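Local coordinates for protein EF0056 (Enterococcus faecalis, PDB 6ORI) that is of unknown function but, as the N-terminal region of an enterococcal surface protein with immunoglobulin-like character, is probably linked to biofilm formation, at residues A306-R310 with E311-N315. Numbering follows the deposited sequence.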
loop_
_atom_site.group_PDB
_atom_site.type_symbol
_atom_site.label_atom_id
_atom_site.label_comp_id
_atom_site.label_asym_id
_atom_site.label_seq_id
_atom_site.Cartn_x
_atom_site.Cartn_y
_atom_site.Cartn_z
ATOM N N ALA A 306 8.856 -13.603 -15.290
ATOM C CA ALA A 306 7.805 -14.286 -16.034
ATOM C C ALA A 306 6.532 -14.375 -15.219
ATOM O O ALA A 306 6.543 -14.260 -13.984
ATOM C CB ALA A 306 8.265 -15.681 -16.390
ATOM N N ILE A 307 5.419 -14.618 -15.889
ATOM C CA ILE A 307 4.185 -15.005 -15.216
ATOM C C ILE A 307 3.612 -16.190 -15.949
ATOM O O ILE A 307 3.979 -16.469 -17.087
ATOM C CB ILE A 307 3.116 -13.900 -15.169
ATOM C CG1 ILE A 307 2.852 -13.340 -16.564
ATOM C CG2 ILE A 307 3.486 -12.843 -14.122
ATOM C CD1 ILE A 307 1.674 -12.386 -16.588
ATOM N N GLU A 308 2.721 -16.884 -15.266
ATOM C CA GLU A 308 2.062 -18.069 -15.793
ATOM C C GLU A 308 0.978 -17.609 -16.752
ATOM O O GLU A 308 0.071 -16.859 -16.374
ATOM C CB GLU A 308 1.444 -18.848 -14.643
ATOM C CG GLU A 308 0.635 -20.078 -15.099
ATOM C CD GLU A 308 1.469 -21.018 -15.933
ATOM O OE1 GLU A 308 2.424 -21.591 -15.377
ATOM O OE2 GLU A 308 1.201 -21.176 -17.147
ATOM N N ARG A 309 1.092 -18.043 -18.000
ATOM C CA ARG A 309 0.210 -17.604 -19.077
ATOM C C ARG A 309 -0.630 -18.718 -19.697
ATOM O O ARG A 309 -1.421 -18.463 -20.608
ATOM C CB ARG A 309 1.040 -16.932 -20.161
ATOM C CG ARG A 309 1.691 -15.629 -19.720
ATOM C CD ARG A 309 2.556 -15.104 -20.840
ATOM N NE ARG A 309 3.323 -13.913 -20.492
ATOM C CZ ARG A 309 2.828 -12.680 -20.499
ATOM N NH1 ARG A 309 1.559 -12.448 -20.769
ATOM N NH2 ARG A 309 3.613 -11.667 -20.208
ATOM N N ARG A 310 -0.476 -19.945 -19.231
ATOM C CA ARG A 310 -1.280 -21.032 -19.785
ATOM C C ARG A 310 -2.711 -20.957 -19.282
ATOM O O ARG A 310 -2.971 -21.064 -18.086
ATOM C CB ARG A 310 -0.664 -22.395 -19.451
ATOM C CG ARG A 310 0.653 -22.626 -20.142
ATOM C CD ARG A 310 1.382 -23.844 -19.626
ATOM N NE ARG A 310 1.874 -23.654 -18.256
ATOM C CZ ARG A 310 2.603 -24.541 -17.592
ATOM N NH1 ARG A 310 2.884 -25.710 -18.145
ATOM N NH2 ARG A 310 3.031 -24.289 -16.362
ATOM N N GLU A 311 -3.656 -20.780 -20.204
ATOM C CA GLU A 311 -5.064 -20.666 -19.833
ATOM C C GLU A 311 -5.493 -21.841 -18.988
ATOM O O GLU A 311 -5.227 -22.990 -19.346
ATOM C CB GLU A 311 -5.964 -20.599 -21.076
ATOM C CG GLU A 311 -5.864 -19.308 -21.877
ATOM C CD GLU A 311 -4.725 -19.315 -22.888
ATOM O OE1 GLU A 311 -3.932 -20.287 -22.908
ATOM O OE2 GLU A 311 -4.626 -18.341 -23.668
ATOM N N GLY A 312 -6.151 -21.565 -17.872
ATOM C CA GLY A 312 -6.676 -22.615 -17.027
ATOM C C GLY A 312 -5.731 -23.073 -15.937
ATOM O O GLY A 312 -6.145 -23.784 -15.026
ATOM N N HIS A 313 -4.464 -22.671 -16.017
ATOM C CA HIS A 313 -3.494 -23.097 -15.025
ATOM C C HIS A 313 -3.879 -22.569 -13.644
ATOM O O HIS A 313 -4.341 -21.434 -13.509
ATOM C CB HIS A 313 -2.107 -22.592 -15.409
ATOM C CG HIS A 313 -1.001 -23.300 -14.703
ATOM N ND1 HIS A 313 -0.679 -23.044 -13.393
ATOM C CD2 HIS A 313 -0.155 -24.272 -15.119
ATOM C CE1 HIS A 313 0.328 -23.815 -13.029
ATOM N NE2 HIS A 313 0.665 -24.572 -14.058
ATOM N N GLU A 314 -3.657 -23.364 -12.608
ATOM C CA GLU A 314 -4.010 -22.933 -11.250
ATOM C C GLU A 314 -3.278 -21.650 -10.830
ATOM O O GLU A 314 -3.795 -20.858 -10.055
ATOM C CB GLU A 314 -3.744 -24.049 -10.236
ATOM N N ASN A 315 -2.092 -21.438 -11.380
ATOM C CA ASN A 315 -1.290 -20.260 -11.049
ATOM C C ASN A 315 -1.330 -19.171 -12.099
ATOM O O ASN A 315 -0.454 -18.306 -12.125
ATOM C CB ASN A 315 0.175 -20.655 -10.844
ATOM C CG ASN A 315 0.358 -21.594 -9.700
ATOM O OD1 ASN A 315 -0.414 -21.573 -8.737
ATOM N ND2 ASN A 315 1.377 -22.441 -9.794
#
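Glu-308, just before a type II beta turn (Arg-310 to His-313), stacks its carboxylate on the ring of His-313, the last residue of the turn, in the surface loop joining strand 300-304 to strand 318-322. These two are edge strands of different sheets, so the loop carries the chain from one sheet to the other. The turn closes through His-313 N to Arg-310 O, 3.0 Å. Gly-312 occupies its third position with a positive phi, where a side chain would press against the preceding carbonyl oxygen.

Glu-308 suits its place because its chain is long enough, bent at chi2, to bring the carboxylate back within range of both the backbone N and the guanidinium of Arg-310. With CG anti to the backbone N (chi1 176°), the carboxylate lies over one face of the His-313 ring, the planes only 5° apart; CD is 3.6 Å from His-313 CG. Arginine answers this acid with a side-on salt bridge: Arg-310 NE bonds Glu-308 OE2 at 2.8 Å and NH2 bonds OE1 at 2.9 Å. OE2 also accepts the backbone N of Arg-310 through its anti lone pair, so three bonds fix the carboxylate's rotation. The guanidinium runs beside the imidazole, with His-313 CD2 over one face of the guanidinium. Nearby, Arg-309 NH2 hydrogen-bonds Val-277 O, while backbone hydrogen bonds between Glu-308 and both Gly-317 and Met-318 tie the base of the loop. Histidine adds a ring acceptor that steadies its own rotation: Asn-315 N donates to His-313 ND1 at 2.9 Å, only 8° out of the ring plane.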